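PDB 6F8H: XRE family transcriptional regulator from Pseudomonas putida, which probably binds operator DNA through its helix-turn-helix domain and, as the HigA-type antitoxin GraA, counteracts the toxin GraT. Local coordinates for residues 17-22 and 51-56; 57-62 and 75-80. All coordinates share one frame; numbering follows the deposited sequence.

Contact 1: residues 17-22 and 51-56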
ATOM      1  N   PRO A  17       8.006   4.087   6.796  1.00 25.50           N
ATOM      2  CA  PRO A  17       8.088   2.915   7.676  1.00 24.97           C
ATOM      3  C   PRO A  17       9.503   2.667   8.175  1.00 22.48           C
ATOM      4  O   PRO A  17       9.685   2.202   9.297  1.00 24.83           O
ATOM      5  CB  PRO A  17       7.608   1.761   6.775  1.00 24.60           C
ATOM      6  CG  PRO A  17       6.687   2.427   5.795  1.00 24.24           C
ATOM      7  CD  PRO A  17       7.281   3.797   5.541  1.00 26.41           C
ATOM      8  N   GLY A  18      10.502   3.011   7.365  1.00 25.01           N
ATOM      9  CA  GLY A  18      11.887   2.833   7.765  1.00 22.48           C
ATOM     10  C   GLY A  18      12.232   3.705   8.963  1.00 24.48           C
ATOM     11  O   GLY A  18      13.070   3.349   9.797  1.00 26.03           O
ATOM     12  N   GLU A  19      11.586   4.857   9.064  1.00 25.35           N
ATOM     13  CA  GLU A  19      11.810   5.715  10.233  1.00 27.08           C
ATOM     14  C   GLU A  19      11.326   5.005  11.501  1.00 24.26           C
ATOM     15  O   GLU A  19      12.018   5.004  12.524  1.00 26.48           O
ATOM     16  CB  GLU A  19      11.105   7.066  10.073  1.00 28.36           C
ATOM     17  CG  GLU A  19      11.160   7.963  11.325  1.00 29.15           C
ATOM     18  CD  GLU A  19      10.541   9.346  11.103  1.00 33.06           C
ATOM     19  OE1 GLU A  19      10.885  10.001  10.107  1.00 34.72           O
ATOM     20  OE2 GLU A  19       9.705   9.775  11.921  1.00 38.82           O
ATOM     21  N   ILE A  20      10.146   4.398  11.428  1.00 23.78           N
ATOM     22  CA  ILE A  20       9.642   3.611  12.560  1.00 24.52           C
ATOM     23  C   ILE A  20      10.576   2.424  12.828  1.00 25.97           C
ATOM     24  O   ILE A  20      10.946   2.156  13.981  1.00 27.53           O
ATOM     25  CB  ILE A  20       8.214   3.113  12.311  1.00 25.26           C
ATOM     26  CG1 ILE A  20       7.258   4.296  12.126  1.00 26.36           C
ATOM     27  CG2 ILE A  20       7.722   2.214  13.459  1.00 26.52           C
ATOM     28  CD1 ILE A  20       7.303   5.285  13.267  1.00 28.76           C
ATOM     29  N   LEU A  21      10.974   1.716  11.766  1.00 26.21           N
ATOM     30  CA  LEU A  21      11.846   0.560  11.944  1.00 25.39           C
ATOM     31  C   LEU A  21      13.125   0.996  12.653  1.00 29.97           C
ATOM     32  O   LEU A  21      13.570   0.362  13.616  1.00 27.16           O
ATOM     33  CB  LEU A  21      12.174  -0.112  10.596  1.00 20.63           C
ATOM     34  CG  LEU A  21      13.052  -1.360  10.660  1.00 25.28           C
ATOM     35  CD1 LEU A  21      12.440  -2.386  11.609  1.00 22.03           C
ATOM     36  CD2 LEU A  21      13.222  -1.966   9.261  1.00 27.91           C
ATOM     37  N   ARG A  22      13.681   2.112  12.200  1.00 24.56           N
ATOM     38  CA  ARG A  22      14.926   2.621  12.753  1.00 28.09           C
ATOM     39  C   ARG A  22      14.779   3.231  14.157  1.00 27.72           C
ATOM     40  O   ARG A  22      15.533   2.889  15.073  1.00 28.10           O
ATOM     41  CB  ARG A  22      15.516   3.653  11.787  1.00 30.07           C
ATOM     42  CG  ARG A  22      16.963   4.011  12.057  1.00 36.72           C
ATOM     43  CD  ARG A  22      17.412   5.147  11.130  1.00 35.16           C
ATOM     44  NE  ARG A  22      16.634   6.357  11.365  1.00 34.08           N
ATOM     45  CZ  ARG A  22      15.742   6.851  10.511  1.00 34.17           C
ATOM     46  NH1 ARG A  22      15.509   6.222   9.369  1.00 30.51           N
ATOM     47  NH2 ARG A  22      15.071   7.962  10.807  1.00 28.39           N
ATOM     48  N   LEU A  51      15.708   1.044   5.909  1.00 28.64           N
ATOM     49  CA  LEU A  51      16.249   1.840   7.017  1.00 30.29           C
ATOM     50  C   LEU A  51      16.662   3.256   6.590  1.00 33.37           C
ATOM     51  O   LEU A  51      16.537   4.207   7.370  1.00 36.45           O
ATOM     52  CB  LEU A  51      17.451   1.120   7.648  1.00 31.88           C
ATOM     53  CG  LEU A  51      17.164  -0.156   8.455  1.00 31.69           C
ATOM     54  CD1 LEU A  51      18.450  -0.838   8.904  1.00 28.33           C
ATOM     55  CD2 LEU A  51      16.268   0.135   9.665  1.00 30.64           C
ATOM     56  N   ARG A  52      17.161   3.390   5.363  1.00 31.92           N
ATOM     57  CA  ARG A  52      17.535   4.697   4.816  1.00 35.98           C
ATOM     58  C   ARG A  52      16.328   5.368   4.160  1.00 35.02           C
ATOM     59  O   ARG A  52      16.434   6.465   3.600  1.00 31.29           O
ATOM     60  CB  ARG A  52      18.682   4.561   3.809  1.00 36.00           C
ATOM     61  CG  ARG A  52      18.303   3.784   2.567  1.00 41.33           C
ATOM     62  CD  ARG A  52      19.498   3.507   1.658  1.00 47.85           C
ATOM     63  NE  ARG A  52      19.708   4.561   0.670  1.00 51.51           N
ATOM     64  CZ  ARG A  52      20.783   5.343   0.630  1.00 57.07           C
ATOM     65  NH1 ARG A  52      21.753   5.182   1.525  1.00 55.29           N
ATOM     66  NH2 ARG A  52      20.889   6.281  -0.309  1.00 57.33           N
ATOM     67  N   GLU A  53      15.181   4.699   4.248  1.00 29.22           N
ATOM     68  CA  GLU A  53      13.907   5.224   3.755  1.00 30.00           C
ATOM     69  C   GLU A  53      13.914   5.397   2.255  1.00 31.70           C
ATOM     70  O   GLU A  53      13.231   6.265   1.731  1.00 31.53           O
ATOM     71  CB  GLU A  53      13.561   6.552   4.439  1.00 30.55           C
ATOM     72  CG  GLU A  53      13.521   6.429   5.941  1.00 32.11           C
ATOM     73  CD  GLU A  53      13.275   7.758   6.655  1.00 36.31           C
ATOM     74  OE1 GLU A  53      12.562   8.644   6.106  1.00 30.85           O
ATOM     75  OE2 GLU A  53      13.801   7.898   7.777  1.00 33.80           O
ATOM     76  N   ARG A  54      14.683   4.557   1.568  1.00 31.73           N
ATOM     77  CA  ARG A  54      14.735   4.587   0.114  1.00 35.30           C
ATOM     78  C   ARG A  54      13.717   3.640  -0.516  1.00 39.37           C
ATOM     79  O   ARG A  54      13.059   3.986  -1.500  1.00 45.68           O
ATOM     80  CB  ARG A  54      16.140   4.229  -0.376  1.00 39.84           C
ATOM     81  CG  ARG A  54      16.263   4.081  -1.889  1.00 44.98           C
ATOM     82  N   GLY A  55      13.600   2.437   0.031  1.00 31.63           N
ATOM     83  CA  GLY A  55      12.720   1.445  -0.565  1.00 36.01           C
ATOM     84  C   GLY A  55      11.493   1.254   0.301  1.00 37.32           C
ATOM     85  O   GLY A  55      11.573   1.420   1.521  1.00 35.70           O
ATOM     86  N   GLY A  56      10.365   0.913  -0.320  1.00 33.37           N
ATOM     87  CA  GLY A  56       9.123   0.730   0.417  1.00 35.01           C
ATOM     88  C   GLY A  56       9.025  -0.655   1.028  1.00 29.58           C
ATOM     89  O   GLY A  56       9.874  -1.517   0.792  1.00 24.85           O
TER
HETATM   90  O   HOH W   1       9.984   9.537   7.196  1.00 31.62           O
HETATM   91  O   HOH W   2      13.400  10.059   9.076  1.00 36.47           O
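Arg22 and Glu53 join the first turns of helix 17-29 to the turn that ends helix 44-51, and the arginine can be followed atom by atom. Its CB lies 4.2 Å from Leu51 CD2, the same methyl that packs 3.7 Å from Leu21 CG. CG stands anti to the backbone N (chi1 -166°), and a bend at chi3 (62°) swings the guanidinium back toward the turn, with CD passing Leu51 O. NH1 then donates twice within the guanidinium plane: to Leu51 O at 3.0 Å and, more straightly, to Glu53 OE2 at 2.9 Å. The turn it meets is a Schellman motif, in which Glu53 has a positive phi of 65° and leaves the helix within the helix-turn-helix region; Arg22 NH1 adds a side-chain donor to the carbonyl of Leu51, in the last turn of helix 44-51. NH2 adds a longer bond of 3.3 Å to the same Glu53 OE2, so one carboxylate oxygen takes both terminal nitrogens of the salt bridge, the two flat groups being nearly coplanar. Beyond it, Glu19 OE1 comes within 4.3 Å of Glu53 OE2, a proximity of like charges presumably eased by Arg22, by Glu19's salt bridge to Arg13, and by a water donating to both oxygens.

Contact 2: residues 57-62 and 75-80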
ATOM      1  N   VAL A  57       7.975  -0.874   1.804  1.00 27.96           N
ATOM      2  CA  VAL A  57       7.720  -2.177   2.401  1.00 25.37           C
ATOM      3  C   VAL A  57       6.679  -2.929   1.584  1.00 26.46           C
ATOM      4  O   VAL A  57       5.573  -2.463   1.428  1.00 28.98           O
ATOM      5  CB  VAL A  57       7.238  -2.040   3.861  1.00 25.04           C
ATOM      6  CG1 VAL A  57       6.865  -3.410   4.464  1.00 19.95           C
ATOM      7  CG2 VAL A  57       8.296  -1.281   4.706  1.00 23.79           C
ATOM      8  N   SER A  58       7.037  -4.104   1.065  1.00 26.63           N
ATOM      9  CA  SER A  58       6.110  -4.902   0.269  1.00 28.63           C
ATOM     10  C   SER A  58       5.251  -5.799   1.156  1.00 27.63           C
ATOM     11  O   SER A  58       5.511  -5.931   2.353  1.00 28.50           O
ATOM     12  CB  SER A  58       6.880  -5.764  -0.734  1.00 29.88           C
ATOM     13  OG  SER A  58       7.603  -6.767  -0.043  1.00 29.94           O
ATOM     14  N   ALA A  59       4.256  -6.446   0.564  1.00 28.43           N
ATOM     15  CA  ALA A  59       3.410  -7.352   1.338  1.00 32.35           C
ATOM     16  C   ALA A  59       4.247  -8.504   1.919  1.00 28.63           C
ATOM     17  O   ALA A  59       4.088  -8.874   3.087  1.00 28.97           O
ATOM     18  CB  ALA A  59       2.269  -7.882   0.482  1.00 30.21           C
ATOM     19  N   ASP A  60       5.155  -9.042   1.112  1.00 27.19           N
ATOM     20  CA  ASP A  60       6.083 -10.079   1.582  1.00 28.74           C
ATOM     21  C   ASP A  60       6.919  -9.584   2.766  1.00 27.41           C
ATOM     22  O   ASP A  60       7.059 -10.270   3.783  1.00 26.04           O
ATOM     23  CB  ASP A  60       7.003 -10.529   0.428  1.00 28.34           C
ATOM     24  CG  ASP A  60       7.872 -11.734   0.800  1.00 31.83           C
ATOM     25  OD1 ASP A  60       8.992 -11.545   1.318  1.00 30.44           O
ATOM     26  OD2 ASP A  60       7.435 -12.879   0.565  1.00 37.91           O
ATOM     27  N   MET A  61       7.460  -8.377   2.637  1.00 24.91           N
ATOM     28  CA  MET A  61       8.309  -7.821   3.685  1.00 26.17           C
ATOM     29  C   MET A  61       7.538  -7.576   4.976  1.00 23.22           C
ATOM     30  O   MET A  61       8.028  -7.818   6.070  1.00 22.85           O
ATOM     31  CB  MET A  61       8.950  -6.524   3.208  1.00 23.26           C
ATOM     32  CG  MET A  61       9.853  -5.887   4.227  1.00 26.90           C
ATOM     33  SD  MET A  61      11.233  -6.962   4.663  1.00 37.13           S
ATOM     34  CE  MET A  61      11.972  -7.173   3.060  1.00 35.94           C
ATOM     35  N   ALA A  62       6.313  -7.114   4.829  1.00 21.79           N
ATOM     36  CA  ALA A  62       5.478  -6.806   5.977  1.00 25.07           C
ATOM     37  C   ALA A  62       5.129  -8.074   6.779  1.00 25.84           C
ATOM     38  O   ALA A  62       5.085  -8.041   8.000  1.00 26.89           O
ATOM     39  CB  ALA A  62       4.229  -6.114   5.528  1.00 26.02           C
ATOM     40  N   PHE A  75       0.309  -3.338  10.336  1.00 26.35           N
ATOM     41  CA  PHE A  75       1.045  -2.224  10.957  1.00 27.87           C
ATOM     42  C   PHE A  75       2.023  -1.612   9.960  1.00 25.59           C
ATOM     43  O   PHE A  75       2.063  -0.393   9.785  1.00 22.63           O
ATOM     44  CB  PHE A  75       1.780  -2.696  12.224  1.00 27.58           C
ATOM     45  CG  PHE A  75       2.715  -1.666  12.826  1.00 27.43           C
ATOM     46  CD1 PHE A  75       2.216  -0.576  13.526  1.00 25.12           C
ATOM     47  CD2 PHE A  75       4.098  -1.806  12.710  1.00 27.14           C
ATOM     48  CE1 PHE A  75       3.075   0.363  14.090  1.00 31.22           C
ATOM     49  CE2 PHE A  75       4.966  -0.865  13.275  1.00 29.33           C
ATOM     50  CZ  PHE A  75       4.449   0.223  13.962  1.00 29.46           C
ATOM     51  N   TRP A  76       2.776  -2.471   9.277  1.00 25.65           N
ATOM     52  CA  TRP A  76       3.781  -2.012   8.321  1.00 24.10           C
ATOM     53  C   TRP A  76       3.191  -1.474   7.018  1.00 23.50           C
ATOM     54  O   TRP A  76       3.610  -0.413   6.564  1.00 25.09           O
ATOM     55  CB  TRP A  76       4.793  -3.139   8.042  1.00 20.46           C
ATOM     56  CG  TRP A  76       5.533  -3.483   9.312  1.00 20.13           C
ATOM     57  CD1 TRP A  76       5.342  -4.581  10.112  1.00 24.52           C
ATOM     58  CD2 TRP A  76       6.524  -2.678   9.968  1.00 23.27           C
ATOM     59  NE1 TRP A  76       6.178  -4.521  11.204  1.00 25.17           N
ATOM     60  CE2 TRP A  76       6.919  -3.364  11.138  1.00 24.24           C
ATOM     61  CE3 TRP A  76       7.132  -1.453   9.670  1.00 22.02           C
ATOM     62  CZ2 TRP A  76       7.887  -2.858  12.017  1.00 24.36           C
ATOM     63  CZ3 TRP A  76       8.102  -0.950  10.545  1.00 23.06           C
ATOM     64  CH2 TRP A  76       8.472  -1.653  11.698  1.00 21.55           C
ATOM     65  N   LEU A  77       2.238  -2.186   6.419  1.00 26.00           N
ATOM     66  CA  LEU A  77       1.648  -1.748   5.156  1.00 25.55           C
ATOM     67  C   LEU A  77       0.800  -0.488   5.336  1.00 24.84           C
ATOM     68  O   LEU A  77       0.738   0.348   4.439  1.00 23.70           O
ATOM     69  CB  LEU A  77       0.792  -2.855   4.530  1.00 28.07           C
ATOM     70  CG  LEU A  77       1.534  -4.057   3.936  1.00 32.94           C
ATOM     71  CD1 LEU A  77       0.694  -4.760   2.876  1.00 33.44           C
ATOM     72  CD2 LEU A  77       2.852  -3.616   3.349  1.00 27.80           C
ATOM     73  N   ASN A  78       0.145  -0.354   6.486  1.00 22.70           N
ATOM     74  CA  ASN A  78      -0.571   0.886   6.774  1.00 24.93           C
ATOM     75  C   ASN A  78       0.390   2.065   6.950  1.00 24.91           C
ATOM     76  O   ASN A  78       0.067   3.184   6.575  1.00 25.77           O
ATOM     77  CB  ASN A  78      -1.468   0.725   8.007  1.00 26.27           C
ATOM     78  CG  ASN A  78      -2.621  -0.234   7.758  1.00 28.81           C
ATOM     79  OD1 ASN A  78      -2.901  -0.597   6.616  1.00 30.98           O
ATOM     80  ND2 ASN A  78      -3.307  -0.627   8.818  1.00 28.87           N
ATOM     81  N   LEU A  79       1.581   1.811   7.488  1.00 22.97           N
ATOM     82  CA  LEU A  79       2.588   2.866   7.561  1.00 21.22           C
ATOM     83  C   LEU A  79       3.010   3.249   6.149  1.00 26.07           C
ATOM     84  O   LEU A  79       3.148   4.433   5.824  1.00 23.62           O
ATOM     85  CB  LEU A  79       3.794   2.423   8.395  1.00 23.52           C
ATOM     86  CG  LEU A  79       3.661   2.463   9.923  1.00 26.23           C
ATOM     87  CD1 LEU A  79       4.898   1.837  10.565  1.00 23.43           C
ATOM     88  CD2 LEU A  79       3.452   3.904  10.437  1.00 21.47           C
ATOM     89  N   GLN A  80       3.180   2.235   5.299  1.00 23.73           N
ATOM     90  CA  GLN A  80       3.557   2.448   3.903  1.00 25.55           C
ATOM     91  C   GLN A  80       2.498   3.235   3.123  1.00 25.07           C
ATOM     92  O   GLN A  80       2.832   4.169   2.407  1.00 25.40           O
ATOM     93  CB  GLN A  80       3.813   1.108   3.197  1.00 23.19           C
ATOM     94  CG  GLN A  80       4.344   1.267   1.771  1.00 24.82           C
ATOM     95  CD  GLN A  80       5.696   1.967   1.728  1.00 27.75           C
ATOM     96  OE1 GLN A  80       6.650   1.550   2.398  1.00 26.31           O
ATOM     97  NE2 GLN A  80       5.787   3.033   0.935  1.00 28.16           N
TER
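Ala62 and Leu77 form the close-packed middle of this contact: the alanine methyl CB lies 3.6 Å from Leu77 CD2 and 3.9 Å from Trp76 CB. With CG beside its own backbone N (chi1 -72°), Leu77 sends CD2 in among Ala62 CB, Val57 CG1 and the carbonyl oxygen of Val57, the last at 3.5 Å. Val57 closes the group from the loop, its CG1 also meeting Trp76 CB at 4.1 Å. The segments thus join the start of helix 59-69, in the helix-turn-helix region, to the long helix 73-99. Ser58 is the N-cap of the former, its OG accepting from Met61 N at 3.1 Å. Just before that cap, Val57 N donates to Gln80 OE1 at 2.8 Å, a fairly straight bond (162°) whose donor stands well above the carbonyl plane of the amide. Gln80 reaches it through a bend at chi2 (63°), while its NE2 bonds to Asp84. On the looser side, Ala59 CA comes no closer than 4.1 Å to Leu77 CD1, and the alanine CB is directed away from segment 75-80; Ser58 is solvent-exposed and barely covered. Ala59, and Leu77 from the packed part, also touch the second subunit, at its Ala88 and Leu85 respectively.

Contact 1 and contact 2 follow in series along the chain, the loop after helix 44-51 passing directly from one to the other, and their centres lie about 11 Å apart. Pro17, at the start of helix 17-29, reaches from segment 17-22 into contact 2: its CB lies 3.7 Å from Val57 CG2, its CG 3.5 Å from Gln80 OE1, and its O 3.7 Å from Trp76 CZ3. Gly56 CA also comes within 3.3 Å of Gln80 OE1, so this oxygen lies beside Gly56 as well as Val57, where one segment runs into the next. Contact 1, with a salt bridge beside a leucine pair, ties helix 17-29 to the end of helix 44-51, whereas contact 2 is largely apolar and packs the start of helix 59-69 against helix 73-99, next to the second subunit.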